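Local coordinates for Xaa-Pro dipeptidase (Pyrococcus horikoshii, PDB 1WY2), which probably splits dipeptides that carry a C-terminal proline and a nonpolar N-terminal residue, as a dimeric metallopeptidase with two metal ions per subunit, at residues V327-T332 with T346-I351; K145-A150 with I224-V229; Y32-A37 with G43-T48. All coordinates share one frame; numbering follows the deposited sequence.

Interaction 1: residues V327-T332 with T346-I351; sequences VRIEDT and TERELI. With ZN (zinc ion), chain D; ZN (zinc ion), chain E.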
# COMPACT_ATOMS: atom_id res chain seq x y z
N VAL A 327 -5.38 13.81 21.98
CA VAL A 327 -4.21 13.17 22.58
C VAL A 327 -4.27 11.66 22.39
O VAL A 327 -5.31 11.05 22.60
CB VAL A 327 -4.15 13.43 24.11
CG1 VAL A 327 -2.99 12.65 24.72
CG2 VAL A 327 -3.99 14.92 24.38
N ARG A 328 -3.15 11.08 21.97
CA ARG A 328 -3.05 9.63 21.82
C ARG A 328 -1.66 9.19 22.28
O ARG A 328 -0.66 9.85 21.99
CB ARG A 328 -3.27 9.17 20.37
CG ARG A 328 -3.08 7.64 20.21
CD ARG A 328 -3.63 7.07 18.89
NE ARG A 328 -2.93 7.54 17.70
CZ ARG A 328 -3.33 8.54 16.93
NH1 ARG A 328 -4.45 9.20 17.21
NH2 ARG A 328 -2.65 8.87 15.84
N ILE A 329 -1.62 8.10 23.04
CA ILE A 329 -0.37 7.54 23.52
C ILE A 329 -0.44 6.07 23.16
O ILE A 329 -1.34 5.36 23.59
CB ILE A 329 -0.22 7.73 25.04
CG1 ILE A 329 -0.22 9.23 25.37
CG2 ILE A 329 1.07 7.07 25.53
CD1 ILE A 329 -0.21 9.55 26.86
N GLU A 330 0.52 5.62 22.35
CA GLU A 330 0.54 4.25 21.85
C GLU A 330 1.88 3.53 21.99
O GLU A 330 2.93 4.10 21.69
CB GLU A 330 0.13 4.24 20.37
CG GLU A 330 0.48 2.96 19.63
CD GLU A 330 0.10 3.00 18.16
OE1 GLU A 330 0.24 4.07 17.54
OE2 GLU A 330 -0.32 1.95 17.64
N ASP A 331 1.81 2.28 22.44
CA ASP A 331 3.00 1.43 22.57
C ASP A 331 2.72 0.13 21.84
O ASP A 331 1.56 -0.28 21.71
CB ASP A 331 3.28 1.05 24.04
CG ASP A 331 4.04 2.10 24.80
OD1 ASP A 331 5.02 2.65 24.25
OD2 ASP A 331 3.68 2.35 25.97
N THR A 332 3.77 -0.52 21.37
CA THR A 332 3.64 -1.84 20.76
C THR A 332 4.13 -2.69 21.93
O THR A 332 5.17 -2.40 22.50
CB THR A 332 4.57 -2.04 19.56
OG1 THR A 332 4.10 -1.26 18.46
CG2 THR A 332 4.59 -3.52 19.14
N THR A 346 10.05 4.66 24.47
CA THR A 346 10.10 6.11 24.65
C THR A 346 9.22 6.55 25.82
O THR A 346 8.15 5.99 26.05
CB THR A 346 9.62 6.84 23.38
OG1 THR A 346 10.53 6.57 22.31
CG2 THR A 346 9.56 8.35 23.62
N GLU A 347 9.69 7.55 26.57
CA GLU A 347 8.93 8.07 27.71
C GLU A 347 7.52 8.46 27.26
O GLU A 347 7.33 8.99 26.17
CB GLU A 347 9.64 9.29 28.31
CG GLU A 347 8.84 10.01 29.38
CD GLU A 347 8.57 9.16 30.60
OE1 GLU A 347 7.40 9.08 31.03
OE2 GLU A 347 9.53 8.56 31.14
N ARG A 348 6.54 8.21 28.12
CA ARG A 348 5.16 8.53 27.80
C ARG A 348 4.68 9.85 28.40
O ARG A 348 3.83 10.53 27.82
CB ARG A 348 4.25 7.39 28.26
CG ARG A 348 4.37 6.14 27.41
CD ARG A 348 3.66 4.96 28.04
NE ARG A 348 4.41 4.41 29.17
CZ ARG A 348 4.03 3.36 29.88
NH1 ARG A 348 2.90 2.73 29.57
NH2 ARG A 348 4.78 2.91 30.88
N GLU A 349 5.22 10.20 29.55
CA GLU A 349 4.85 11.45 30.21
C GLU A 349 5.70 12.57 29.63
O GLU A 349 6.74 12.93 30.19
CB GLU A 349 5.08 11.33 31.72
CG GLU A 349 4.38 10.12 32.34
CD GLU A 349 4.61 10.01 33.84
OE1 GLU A 349 5.78 9.89 34.27
OE2 GLU A 349 3.61 10.05 34.60
N LEU A 350 5.25 13.13 28.50
CA LEU A 350 5.99 14.18 27.83
C LEU A 350 5.48 15.61 28.00
O LEU A 350 6.04 16.54 27.41
CB LEU A 350 6.11 13.84 26.34
CG LEU A 350 6.79 12.50 26.05
CD1 LEU A 350 6.80 12.24 24.55
CD2 LEU A 350 8.21 12.50 26.60
N ILE A 351 4.43 15.80 28.79
CA ILE A 351 3.92 17.14 29.02
C ILE A 351 3.63 17.35 30.51
O ILE A 351 3.94 18.44 31.03
CB ILE A 351 2.63 17.45 28.19
CG1 ILE A 351 1.39 17.39 29.08
CG2 ILE A 351 2.50 16.46 27.03
CD1 ILE A 351 0.14 17.91 28.41
OXT ILE A 351 3.09 16.41 31.14
ZN ZN D . 0.20 4.14 15.55
ZN ZN E . -1.48 1.50 15.96
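D331 and R348 face each other as opposite charges without a hydrogen bond: D331 OD2 lies 3.7 Å from R348 NH1, a long salt bridge in which the oxygen approaches obliquely, so the attraction is one of charge alone. The carboxylate and guanidinium planes are 60° apart. D331 OD2 comes closer to the aliphatic stem, 3.3 Å from R348 CD, and that stem also carries the apolar half of the contact, with I329 CG2 3.9 Å from R348 CG. The R348 chain bends about its CG-CD bond (chi3 -75°), so CG and CD lie against I329 CG2 and D331 OD2 while the guanidinium turns off the line of the stem. T344 (hydrogen bond) and R226 (salt bridge) engage D331 OD1, R342 makes a salt bridge with OD2, and Q248 is the main polar partner of R348. Alternation along the strand sends E330 the other way to bridge two zinc ions, E330 OE1 2.0 Å from the zinc of chain D and E330 OE2 2.1 Å from the zinc of chain E; D212, D223, H287 and E316 are further ligands. The C-terminal tail thus packs behind metal-binding strand 325-336, which runs between 312-321 and 339-342, while helices 235-254 and 130-153 flank the tail.

Interaction 2: residues K145-A150 with I224-V229; sequences KAVMAA and ITRTIV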
# COMPACT_ATOMS: atom_id res chain seq x y z
N LYS A 145 13.61 6.01 18.02
CA LYS A 145 14.58 7.02 17.58
C LYS A 145 13.89 8.07 16.72
O LYS A 145 14.23 9.26 16.79
CB LYS A 145 15.71 6.36 16.78
CG LYS A 145 16.67 5.56 17.63
CD LYS A 145 17.77 4.94 16.78
CE LYS A 145 18.78 4.22 17.65
NZ LYS A 145 19.87 3.61 16.84
N ALA A 146 12.92 7.64 15.92
CA ALA A 146 12.20 8.56 15.05
C ALA A 146 11.34 9.52 15.87
O ALA A 146 11.28 10.71 15.57
CB ALA A 146 11.34 7.78 14.07
N VAL A 147 10.68 9.00 16.89
CA VAL A 147 9.84 9.84 17.74
C VAL A 147 10.68 10.88 18.48
O VAL A 147 10.29 12.04 18.60
CB VAL A 147 9.05 9.00 18.76
CG1 VAL A 147 8.31 9.91 19.73
CG2 VAL A 147 8.06 8.10 18.03
N MET A 148 11.84 10.46 18.98
CA MET A 148 12.71 11.38 19.70
C MET A 148 13.20 12.46 18.76
O MET A 148 13.33 13.62 19.14
CB MET A 148 13.90 10.64 20.32
CG MET A 148 13.53 9.72 21.48
SD MET A 148 12.66 10.54 22.84
CE MET A 148 14.02 11.42 23.65
N ALA A 149 13.49 12.08 17.51
CA ALA A 149 13.96 13.04 16.52
C ALA A 149 12.83 14.01 16.19
O ALA A 149 13.06 15.20 15.98
CB ALA A 149 14.43 12.33 15.26
N ALA A 150 11.60 13.50 16.13
CA ALA A 150 10.44 14.34 15.82
C ALA A 150 10.25 15.40 16.90
O ALA A 150 10.01 16.57 16.60
CB ALA A 150 9.18 13.49 15.71
N ILE A 224 4.12 3.39 17.08
CA ILE A 224 4.22 4.18 18.31
C ILE A 224 3.57 5.55 18.15
O ILE A 224 3.60 6.13 17.07
CB ILE A 224 5.71 4.35 18.71
CG1 ILE A 224 5.82 5.07 20.06
CG2 ILE A 224 6.45 5.16 17.64
CD1 ILE A 224 7.26 5.26 20.53
N THR A 225 2.97 6.06 19.22
CA THR A 225 2.37 7.39 19.21
C THR A 225 2.70 8.10 20.51
O THR A 225 2.54 7.55 21.60
CB THR A 225 0.82 7.38 19.12
OG1 THR A 225 0.39 6.71 17.93
CG2 THR A 225 0.29 8.81 19.09
N ARG A 226 3.18 9.33 20.39
CA ARG A 226 3.46 10.15 21.57
C ARG A 226 2.84 11.51 21.28
O ARG A 226 2.81 11.95 20.13
CB ARG A 226 4.97 10.31 21.79
CG ARG A 226 5.66 9.05 22.29
CD ARG A 226 5.23 8.68 23.70
NE ARG A 226 5.89 7.45 24.15
CZ ARG A 226 5.45 6.22 23.87
NH1 ARG A 226 4.34 6.05 23.16
NH2 ARG A 226 6.14 5.17 24.29
N THR A 227 2.33 12.16 22.31
CA THR A 227 1.73 13.47 22.13
C THR A 227 2.51 14.44 22.99
O THR A 227 2.85 14.13 24.13
CB THR A 227 0.24 13.48 22.56
OG1 THR A 227 -0.50 12.59 21.72
CG2 THR A 227 -0.34 14.89 22.44
N ILE A 228 2.81 15.61 22.44
CA ILE A 228 3.53 16.64 23.16
C ILE A 228 2.79 17.97 22.99
O ILE A 228 1.78 18.03 22.29
CB ILE A 228 4.98 16.83 22.63
CG1 ILE A 228 4.95 17.28 21.16
CG2 ILE A 228 5.76 15.52 22.76
CD1 ILE A 228 6.31 17.59 20.58
N VAL A 229 3.29 19.00 23.65
CA VAL A 229 2.71 20.34 23.52
C VAL A 229 3.88 21.27 23.27
O VAL A 229 4.92 21.16 23.91
CB VAL A 229 1.98 20.80 24.81
CG1 VAL A 229 1.56 22.26 24.65
CG2 VAL A 229 0.77 19.93 25.08
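V147 spreads its two methyls over two residues of the strand. V147 CG2 meets I224 CG2 at 3.4 Å, tighter than usual for two carbons, and also lies 3.9 Å from I224 CD1. The other methyl, V147 CG1, rests against the stem of R226, 3.8 Å from R226 CG. With CG1 anti to the backbone N (chi1 173°), the valine straddles the two strand side chains, which are two residues apart and so emerge on the same face. The R226 chain bends at chi2 (-68°), bringing its guanidinium back beside I224, whose CD1 lies 3.8 Å above the plane of that group and toward its rim.

Around this apolar shell, polar bonds fix the arginine. R226 NH1 donates to T225 O at 2.8 Å; the acceptor is nearly in the guanidinium plane, whereas the donor stands above the carbonyl plane. Further hydrogen bonds run from NH1 to E330 O, from NH2 to T346 O and from NE to E347 O, so a buried charge is held by the strand of a metal ligand and by the C-terminal tail. On the opposite face of the strand, T225 OG1 bonds to E330 OE1, a second-shell link to the metal site. Through V147, helix 130-153 packs against strand 220-229, with strand 208-217 pairing alongside in the sheet and helix 160-173 covering A146, A149 and A150.

Interaction 3: residues Y32-A37 with G43-T48; sequences YYISGA and GYILIT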
# COMPACT_ATOMS: atom_id res chain seq x y z
N TYR A 32 5.41 -14.56 1.96
CA TYR A 32 6.71 -14.43 2.62
C TYR A 32 6.76 -15.29 3.87
O TYR A 32 7.74 -16.00 4.13
CB TYR A 32 6.98 -12.98 3.01
CG TYR A 32 8.26 -12.83 3.80
CD1 TYR A 32 9.50 -12.96 3.18
CD2 TYR A 32 8.23 -12.63 5.19
CE1 TYR A 32 10.68 -12.92 3.92
CE2 TYR A 32 9.41 -12.59 5.93
CZ TYR A 32 10.63 -12.74 5.29
OH TYR A 32 11.80 -12.72 6.02
N TYR A 33 5.69 -15.24 4.66
CA TYR A 33 5.62 -16.00 5.90
C TYR A 33 5.84 -17.49 5.67
O TYR A 33 6.58 -18.14 6.40
CB TYR A 33 4.26 -15.80 6.56
CG TYR A 33 4.16 -16.41 7.95
CD1 TYR A 33 4.82 -15.84 9.03
CD2 TYR A 33 3.38 -17.54 8.17
CE1 TYR A 33 4.71 -16.38 10.31
CE2 TYR A 33 3.27 -18.10 9.45
CZ TYR A 33 3.93 -17.51 10.51
OH TYR A 33 3.83 -18.06 11.77
N ILE A 34 5.21 -18.01 4.63
CA ILE A 34 5.29 -19.43 4.32
C ILE A 34 6.51 -19.89 3.50
O ILE A 34 7.09 -20.94 3.79
CB ILE A 34 4.01 -19.88 3.59
CG1 ILE A 34 2.80 -19.63 4.50
CG2 ILE A 34 4.08 -21.36 3.23
CD1 ILE A 34 1.47 -19.79 3.80
N SER A 35 6.92 -19.10 2.51
CA SER A 35 8.04 -19.48 1.65
C SER A 35 9.34 -18.72 1.85
O SER A 35 10.42 -19.21 1.50
CB SER A 35 7.63 -19.34 0.18
OG SER A 35 7.60 -17.97 -0.19
N GLY A 36 9.25 -17.52 2.41
CA GLY A 36 10.44 -16.71 2.61
C GLY A 36 10.75 -15.86 1.39
O GLY A 36 11.69 -15.07 1.38
N ALA A 37 9.93 -16.03 0.35
CA ALA A 37 10.09 -15.28 -0.90
C ALA A 37 9.23 -14.02 -0.90
O ALA A 37 8.19 -13.96 -0.23
CB ALA A 37 9.71 -16.16 -2.08
N GLY A 43 2.98 -13.59 -6.89
CA GLY A 43 3.41 -14.91 -6.46
C GLY A 43 2.25 -15.70 -5.85
O GLY A 43 1.43 -15.18 -5.11
N TYR A 44 2.17 -16.98 -6.19
CA TYR A 44 1.08 -17.82 -5.69
C TYR A 44 1.60 -19.16 -5.19
O TYR A 44 2.27 -19.88 -5.93
CB TYR A 44 0.05 -18.09 -6.79
CG TYR A 44 -0.39 -16.86 -7.54
CD1 TYR A 44 0.30 -16.42 -8.67
CD2 TYR A 44 -1.50 -16.13 -7.12
CE1 TYR A 44 -0.10 -15.27 -9.35
CE2 TYR A 44 -1.91 -14.98 -7.79
CZ TYR A 44 -1.20 -14.56 -8.91
OH TYR A 44 -1.60 -13.43 -9.58
N ILE A 45 1.31 -19.48 -3.93
CA ILE A 45 1.73 -20.76 -3.38
C ILE A 45 0.55 -21.72 -3.44
O ILE A 45 -0.55 -21.39 -3.00
CB ILE A 45 2.16 -20.64 -1.90
CG1 ILE A 45 3.30 -19.63 -1.75
CG2 ILE A 45 2.60 -22.01 -1.38
CD1 ILE A 45 3.75 -19.43 -0.32
N LEU A 46 0.77 -22.90 -4.02
CA LEU A 46 -0.27 -23.90 -4.10
C LEU A 46 0.15 -25.07 -3.21
O LEU A 46 1.21 -25.66 -3.42
CB LEU A 46 -0.46 -24.39 -5.54
CG LEU A 46 -1.59 -25.40 -5.74
CD1 LEU A 46 -2.92 -24.78 -5.34
CD2 LEU A 46 -1.63 -25.84 -7.20
N ILE A 47 -0.68 -25.38 -2.22
CA ILE A 47 -0.39 -26.46 -1.29
C ILE A 47 -1.36 -27.62 -1.46
O ILE A 47 -2.58 -27.42 -1.46
CB ILE A 47 -0.47 -25.96 0.18
CG1 ILE A 47 0.59 -24.88 0.42
CG2 ILE A 47 -0.26 -27.12 1.14
CD1 ILE A 47 0.42 -24.13 1.73
N THR A 48 -0.82 -28.82 -1.63
CA THR A 48 -1.64 -30.02 -1.75
C THR A 48 -1.23 -30.93 -0.60
O THR A 48 -0.33 -30.60 0.17
CB THR A 48 -1.41 -30.77 -3.09
OG1 THR A 48 -0.08 -31.28 -3.14
CG2 THR A 48 -1.65 -29.84 -4.26
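I45 of strand 44-48 packs against the last turn of helix 28-35, a helix-on-sheet contact inside the creatinase/prolidase N-terminal domain, where a mixed sheet is flanked by helices. The apolar contact converges on one methyl. I45 CD1 lies 3.9 Å from I34 CB and 3.9 Å from S35 CB, so the tip of the strand residue is set against the roots of two consecutive helix residues, with I34 CG2 slightly farther off at 4.1 Å. I45 carries CG1 anti to the carbonyl carbon (chi1 -58°), and its extended chain reaches across to the helix, the two isoleucines meeting at a slant. I11 and V8 of helix 6-17, I25 of strand 22-25 and L54 of strand 51-57 continue this core, which lies away from the annotated metal sites.

The polar bonds considered here finish the helix. G36 N bonds to Y32 O at 2.7 Å, and G36 then leaves the helix with positive phi (88°), where a side chain would be jammed against S35 O, which suits glycine. S35 OG, also hydrogen-bonded to V31 O, takes part in an ST turn: the hydroxyl oxygen accepts from the backbone two residues on, A37 N to S35 OG, at 3.1 Å and 159°.

Overall arrangement
Along the chain the contacts follow one another in series: interaction 3 closes before interaction 2 opens, and interaction 2 before interaction 1. Interaction 3 belongs to the N-terminal domain, its centre about 38 Å from that of interaction 1 and about 37 Å from that of interaction 2, on the opposite side of the chain's centre. Interactions 1 and 2, with centres about 8 Å apart, share the M24 catalytic domain and touch directly, strand 220-229 lying against strand 325-336, where R328 O is 2.8 Å from T227 OG1. Packing at the dinuclear site is therefore continuous from helix 130-153 to the C-terminal tail, whereas the N-terminal domain builds its core separately.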